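Side-chain contacts in surface presentation of antigens protein SpaO (Salmonella typhimurium, PDB 4YX1), which takes part in the type III secretory pathway that presents surface determinants needed for Salmonella to enter mammalian cells, represented here by its C-terminal FliN-like domain: residues L54-N58 with D59-V63; A19-E22 with A23-Q26; P33-A36 with E37-V40. One frame throughout, in Å; residues are numbered along the deposited sequence.

Contact 1: L54-N58 with D59-V63; sequences LVQMN and DTLGV
Val-55 and Gly-62 face each other across two antiparallel strands as a hydrogen-bonded pair, with Val-55 N to Gly-62 O at 2.9 Å and Gly-62 N to Val-55 O at 2.8 Å. This is the end of a beta hairpin. Strand 47-56 runs out, turns through residues 57-60 and comes back as strand 61-65. At the mouth of the turn, Met-57 N gives a bond of 2.8 Å to Thr-60 O, nearly in line with that carbonyl. Leu-54, Gln-56, Leu-61 and Val-63 project from one face of the hairpin. There Leu-54 CD1 meets Leu-61 CD1 at 4.1 Å, and the two side chains cross at a slant. Leu-61 CD2 also reaches Gln-56 OE1, at 3.5 Å. The Gln-56 chain leaves anti to its own N and then bends at chi2 (72°). This bend brings the amide back over the turn. NE2 of Gln-56 gives a hydrogen bond of 2.9 Å to the O of Met-57, and that oxygen lies close to the plane of the Gln-56 amide. The bond limits rotation of the amide. The hairpin also belongs to the dimer. Gly-62 and Val-63 pair in an antiparallel ladder with a strand of the second subunit, and Leu-54 packs on Leu-11 of that subunit. Met-57 is a selenomethionine, and its chain goes to the side of Val-55. CG and the selenium extend along the strand, and SE comes to rest 3.6 Å from Gly-62 CA.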
loop_
_atom_site.group_PDB
_atom_site.type_symbol
_atom_site.label_atom_id
_atom_site.label_comp_id
_atom_site.label_asym_id
_atom_site.label_seq_id
_atom_site.Cartn_x
_atom_site.Cartn_y
_atom_site.Cartn_z
ATOM N N LEU A 54 7.753 7.256 -0.031
ATOM C CA LEU A 54 8.532 6.114 0.404
ATOM C C LEU A 54 10.020 6.475 0.491
ATOM O O LEU A 54 10.576 7.092 -0.423
ATOM C CB LEU A 54 8.298 4.948 -0.551
ATOM C CG LEU A 54 8.690 3.548 -0.107
ATOM C CD1 LEU A 54 7.867 3.134 1.087
ATOM C CD2 LEU A 54 8.468 2.603 -1.262
ATOM N N VAL A 55 10.645 6.102 1.604
ATOM C CA VAL A 55 12.057 6.401 1.865
ATOM C C VAL A 55 12.755 5.126 2.299
ATOM O O VAL A 55 12.186 4.333 3.042
ATOM C CB VAL A 55 12.209 7.471 2.971
ATOM C CG1 VAL A 55 13.667 7.636 3.411
ATOM C CG2 VAL A 55 11.622 8.796 2.510
ATOM N N GLN A 56 13.974 4.906 1.824
ATOM C CA GLN A 56 14.780 3.822 2.372
ATOM C C GLN A 56 15.548 4.344 3.566
ATOM O O GLN A 56 16.394 5.229 3.429
ATOM C CB GLN A 56 15.753 3.261 1.338
ATOM C CG GLN A 56 16.726 2.252 1.942
ATOM C CD GLN A 56 16.066 0.941 2.279
ATOM O OE1 GLN A 56 15.686 0.177 1.390
ATOM N NE2 GLN A 56 15.917 0.674 3.566
HETATM N N MSE A 57 15.222 3.821 4.740
HETATM C CA MSE A 57 15.886 4.204 5.978
HETATM C C MSE A 57 17.024 3.221 6.233
HETATM O O MSE A 57 17.323 2.378 5.382
HETATM C CB MSE A 57 14.884 4.223 7.136
HETATM C CG MSE A 57 13.658 5.094 6.875
HETATM SE SE MSE A 57 12.402 5.095 8.357
HETATM C CE MSE A 57 13.528 5.939 9.702
ATOM N N ASN A 58 17.678 3.309 7.384
ATOM C CA ASN A 58 18.839 2.443 7.605
ATOM C C ASN A 58 18.513 0.958 7.719
ATOM O O ASN A 58 19.281 0.117 7.244
ATOM C CB ASN A 58 19.601 2.900 8.849
ATOM C CG ASN A 58 20.386 4.171 8.598
ATOM O OD1 ASN A 58 20.887 4.383 7.499
ATOM N ND2 ASN A 58 20.494 5.020 9.610
ATOM N N ASP A 59 17.387 0.622 8.336
ATOM C CA ASP A 59 17.087 -0.779 8.583
ATOM C C ASP A 59 15.752 -1.204 7.993
ATOM O O ASP A 59 15.442 -2.391 7.934
ATOM C CB ASP A 59 17.112 -1.059 10.088
ATOM C CG ASP A 59 18.519 -1.037 10.660
ATOM O OD1 ASP A 59 19.446 -1.569 10.007
ATOM O OD2 ASP A 59 18.706 -0.469 11.757
ATOM N N THR A 60 14.957 -0.232 7.559
ATOM C CA THR A 60 13.624 -0.510 7.033
ATOM C C THR A 60 13.253 0.502 5.965
ATOM O O THR A 60 13.983 1.453 5.717
ATOM C CB THR A 60 12.530 -0.446 8.131
ATOM O OG1 THR A 60 12.456 0.894 8.643
ATOM C CG2 THR A 60 12.794 -1.430 9.279
ATOM N N LEU A 61 12.092 0.312 5.354
ATOM C CA LEU A 61 11.482 1.388 4.590
ATOM C C LEU A 61 10.759 2.311 5.546
ATOM O O LEU A 61 10.391 1.914 6.651
ATOM C CB LEU A 61 10.504 0.861 3.542
ATOM C CG LEU A 61 11.129 0.019 2.430
ATOM C CD1 LEU A 61 10.061 -0.335 1.420
ATOM C CD2 LEU A 61 12.291 0.752 1.762
ATOM N N GLY A 62 10.556 3.548 5.120
ATOM C CA GLY A 62 9.782 4.477 5.900
ATOM C C GLY A 62 8.859 5.269 5.006
ATOM O O GLY A 62 8.976 5.235 3.786
ATOM N N VAL A 63 7.939 5.995 5.628
ATOM C CA VAL A 63 7.088 6.916 4.895
ATOM C C VAL A 63 7.305 8.314 5.455
ATOM O O VAL A 63 7.026 8.580 6.623
ATOM C CB VAL A 63 5.601 6.525 4.970
ATOM C CG1 VAL A 63 4.753 7.557 4.238
ATOM C CG2 VAL A 63 5.400 5.139 4.379
#

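Contact 2: A19-E22 with A23-Q26; sequences AELE and AMGQ
Ala-23 meets Ala-19 one turn back, its N giving a bond of 3.0 Å to Ala-19 O. Its methyl group lies against the carbonyls of that preceding turn. Ala-23 CB is 3.6 Å from Glu-20 O, and it is just as near to the oxygen of Ala-19. Met-24, a selenomethionine, comes next. Its N is bonded to Glu-20 O at 3.0 Å. Its side chain carries the apolar part of the contact, because Met-24 SE touches Leu-21 CD1 at 3.8 Å. CG is anti to the backbone N in both residues (chi1 -154° in Leu-21, 158° in Met-24). In Leu-21 this sets CG beside the carbonyl carbon, and the end of the side chain then comes closer to Met-24 than its CB does. The Met-24 chain runs straight to the selenium and bends only at the last torsion. All of this lies on the short alpha helix 18-25, which sits at the surface of the SPOA domain. Leu-21 and Met-24 both pack on Leu-7 of the second subunit. The Glu-20 carboxylate turns toward the start of the helix, where OE1 accepts a hydrogen bond from Thr-17 N. Gly-25 continues the i to i-4 helical bonds, with N bonded to Leu-21 O at 3.0 Å. At Gln-26 the pattern changes. The bond from Gln-26 N to Glu-22 O is weak, at 3.4 Å, while Gln-26 N also bonds to Ala-23 O at 3.2 Å, one residue nearer in sequence. Gln-26 CG lies 3.7 Å from Glu-22 O.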
loop_
_atom_site.group_PDB
_atom_site.type_symbol
_atom_site.label_atom_id
_atom_site.label_comp_id
_atom_site.label_asym_id
_atom_site.label_seq_id
_atom_site.Cartn_x
_atom_site.Cartn_y
_atom_site.Cartn_z
ATOM N N ALA A 19 -12.037 -6.770 -16.398
ATOM C CA ALA A 19 -11.144 -7.157 -17.490
ATOM C C ALA A 19 -9.705 -6.712 -17.223
ATOM O O ALA A 19 -8.755 -7.448 -17.471
ATOM C CB ALA A 19 -11.639 -6.581 -18.808
ATOM N N GLU A 20 -9.539 -5.503 -16.710
ATOM C CA GLU A 20 -8.202 -5.020 -16.377
ATOM C C GLU A 20 -7.585 -5.870 -15.268
ATOM O O GLU A 20 -6.402 -6.216 -15.323
ATOM C CB GLU A 20 -8.257 -3.548 -15.967
ATOM C CG GLU A 20 -8.503 -2.606 -17.145
ATOM C CD GLU A 20 -8.840 -1.181 -16.738
ATOM O OE1 GLU A 20 -9.240 -0.952 -15.578
ATOM O OE2 GLU A 20 -8.711 -0.283 -17.599
ATOM N N LEU A 21 -8.389 -6.244 -14.280
ATOM C CA LEU A 21 -7.878 -7.061 -13.191
ATOM C C LEU A 21 -7.481 -8.448 -13.690
ATOM O O LEU A 21 -6.439 -8.976 -13.296
ATOM C CB LEU A 21 -8.911 -7.165 -12.076
ATOM C CG LEU A 21 -8.321 -7.426 -10.697
ATOM C CD1 LEU A 21 -7.467 -6.264 -10.233
ATOM C CD2 LEU A 21 -9.432 -7.656 -9.723
ATOM N N GLU A 22 -8.297 -9.016 -14.583
ATOM C CA GLU A 22 -7.994 -10.291 -15.233
ATOM C C GLU A 22 -6.636 -10.237 -15.932
ATOM O O GLU A 22 -5.801 -11.138 -15.791
ATOM C CB GLU A 22 -9.088 -10.646 -16.247
ATOM C CG GLU A 22 -10.115 -11.662 -15.787
ATOM C CD GLU A 22 -9.646 -13.103 -15.997
ATOM O OE1 GLU A 22 -9.903 -13.680 -17.085
ATOM O OE2 GLU A 22 -9.013 -13.656 -15.068
ATOM N N ALA A 23 -6.413 -9.169 -16.684
ATOM C CA ALA A 23 -5.163 -9.009 -17.423
ATOM C C ALA A 23 -3.982 -8.914 -16.465
ATOM O O ALA A 23 -2.916 -9.475 -16.724
ATOM C CB ALA A 23 -5.232 -7.778 -18.323
HETATM N N MSE A 24 -4.174 -8.212 -15.351
HETATM C CA MSE A 24 -3.137 -8.121 -14.337
HETATM C C MSE A 24 -2.772 -9.493 -13.783
HETATM O O MSE A 24 -1.600 -9.794 -13.542
HETATM C CB MSE A 24 -3.599 -7.207 -13.210
HETATM C CG MSE A 24 -2.891 -7.422 -11.880
HETATM SE SE MSE A 24 -3.648 -6.217 -10.575
HETATM C CE MSE A 24 -3.902 -4.771 -11.928
ATOM N N GLY A 25 -3.790 -10.327 -13.585
ATOM C CA GLY A 25 -3.600 -11.651 -13.022
ATOM C C GLY A 25 -2.781 -12.582 -13.900
ATOM O O GLY A 25 -2.315 -13.608 -13.426
ATOM N N GLN A 26 -2.601 -12.221 -15.171
ATOM C CA GLN A 26 -1.753 -12.983 -16.087
ATOM C C GLN A 26 -0.278 -12.621 -15.980
ATOM O O GLN A 26 0.561 -13.277 -16.586
ATOM C CB GLN A 26 -2.213 -12.774 -17.531
ATOM C CG GLN A 26 -3.597 -13.299 -17.803
ATOM C CD GLN A 26 -3.678 -14.793 -17.616
ATOM O OE1 GLN A 26 -4.364 -15.283 -16.723
ATOM N NE2 GLN A 26 -2.981 -15.530 -18.465
#

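Contact 3: P33-A36 with E37-V40; sequences PTNA and ELNV
Asn-35 O takes the shorter of the two bonds here, from Leu-38 N at 2.9 Å. The donor sits above the carbonyl plane, about 67° out of it. Asn-39 N makes the next bond, 3.0 Å to Ala-36 O, also from above the plane. Both bonds join residues three apart, as in a 3-10 helix. A type II beta turn from Pro-33 to Ala-36 comes just before, closed by Ala-36 N on Pro-33 O at 3.1 Å. Asn-35 therefore belongs to both turns. Its side chain lies alongside that of Leu-38. Matching first torsions (chi1 -59° in Asn-35, -57° in Leu-38) send both chains off the same way, which lays a Leu-38 methyl over the amide. Leu-38 CD1 sits over the face of the Asn-35 amide, 3.5 Å from Asn-35 ND2 and 3.6 Å from Asn-35 CB. This is a van der Waals contact and no hydrogen bond. Leu-38 CB rests against Asn-35 O, 3.4 Å away. Unlike these two exposed residues, Ala-36 is buried. The turns lead from strand 29-31 into strand 40-44 and lie along strand 47-56. Glu-37 shares a backbone bond with Leu-54, Val-40 one with Gly-52, and Leu-38 packs on Glu-53. Thr-34 and Glu-37 touch Thr-60 and Leu-61 of the second subunit.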
loop_
_atom_site.group_PDB
_atom_site.type_symbol
_atom_site.label_atom_id
_atom_site.label_comp_id
_atom_site.label_asym_id
_atom_site.label_seq_id
_atom_site.Cartn_x
_atom_site.Cartn_y
_atom_site.Cartn_z
ATOM N N PRO A 33 2.686 3.001 -11.653
ATOM C CA PRO A 33 2.916 4.267 -12.349
ATOM C C PRO A 33 4.144 4.988 -11.829
ATOM O O PRO A 33 4.524 4.812 -10.668
ATOM C CB PRO A 33 1.649 5.067 -12.050
ATOM C CG PRO A 33 0.606 4.026 -11.817
ATOM C CD PRO A 33 1.311 2.897 -11.129
ATOM N N THR A 34 4.761 5.777 -12.701
ATOM C CA THR A 34 5.858 6.644 -12.315
ATOM C C THR A 34 5.482 7.432 -11.063
ATOM O O THR A 34 4.390 7.989 -10.977
ATOM C CB THR A 34 6.217 7.630 -13.447
ATOM O OG1 THR A 34 6.383 6.915 -14.680
ATOM C CG2 THR A 34 7.492 8.391 -13.114
ATOM N N ASN A 35 6.368 7.435 -10.076
ATOM C CA ASN A 35 6.150 8.221 -8.855
ATOM C C ASN A 35 4.907 7.849 -8.024
ATOM O O ASN A 35 4.424 8.655 -7.232
ATOM C CB ASN A 35 6.082 9.709 -9.195
ATOM C CG ASN A 35 7.345 10.215 -9.856
ATOM O OD1 ASN A 35 7.288 10.917 -10.860
ATOM N ND2 ASN A 35 8.496 9.855 -9.296
ATOM N N ALA A 36 4.403 6.632 -8.178
ATOM C CA ALA A 36 3.464 6.108 -7.191
ATOM C C ALA A 36 4.090 6.251 -5.798
ATOM O O ALA A 36 3.405 6.546 -4.818
ATOM C CB ALA A 36 3.114 4.648 -7.489
ATOM N N GLU A 37 5.407 6.079 -5.727
ATOM C CA GLU A 37 6.134 6.170 -4.459
ATOM C C GLU A 37 6.100 7.557 -3.815
ATOM O O GLU A 37 6.438 7.694 -2.639
ATOM C CB GLU A 37 7.595 5.746 -4.658
ATOM C CG GLU A 37 8.421 6.748 -5.456
ATOM C CD GLU A 37 9.804 6.231 -5.793
ATOM O OE1 GLU A 37 9.908 5.281 -6.603
ATOM O OE2 GLU A 37 10.788 6.774 -5.248
ATOM N N LEU A 38 5.713 8.579 -4.583
ATOM C CA LEU A 38 5.589 9.937 -4.042
ATOM C C LEU A 38 4.232 10.180 -3.395
ATOM O O LEU A 38 3.980 11.255 -2.858
ATOM C CB LEU A 38 5.805 10.980 -5.140
ATOM C CG LEU A 38 7.137 10.922 -5.888
ATOM C CD1 LEU A 38 7.259 12.100 -6.843
ATOM C CD2 LEU A 38 8.311 10.894 -4.919
ATOM N N ASN A 39 3.355 9.185 -3.464
ATOM C CA ASN A 39 2.002 9.313 -2.952
ATOM C C ASN A 39 1.581 8.039 -2.242
ATOM O O ASN A 39 0.572 7.413 -2.589
ATOM C CB ASN A 39 1.019 9.642 -4.082
ATOM C CG ASN A 39 -0.367 10.005 -3.567
ATOM O OD1 ASN A 39 -0.515 10.577 -2.486
ATOM N ND2 ASN A 39 -1.387 9.646 -4.325
ATOM N N VAL A 40 2.364 7.647 -1.249
ATOM C CA VAL A 40 1.945 6.572 -0.365
ATOM C C VAL A 40 0.806 7.092 0.479
ATOM O O VAL A 40 0.920 8.135 1.103
ATOM C CB VAL A 40 3.079 6.077 0.530
ATOM C CG1 VAL A 40 2.566 4.981 1.472
ATOM C CG2 VAL A 40 4.220 5.564 -0.339
#

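In the fold
From the N terminus the chain reaches contact 2 first, on helix 18-25, then contact 3, and last contact 1. They follow in series and none nests in or crosses another. Contact 2 lies within a helix, contact 3 turns the chain into strand 40-44, and contact 1 closes the hairpin of strands 47-56 and 61-65. Contacts 1 and 3 touch, through the backbone bond of Glu-37 with Leu-54 and through Val-40, which packs on Leu-54 and Val-63. Contact 2 stands apart, its centre about 30 Å from that of contact 1, across the chain's centre. All three touch the second subunit.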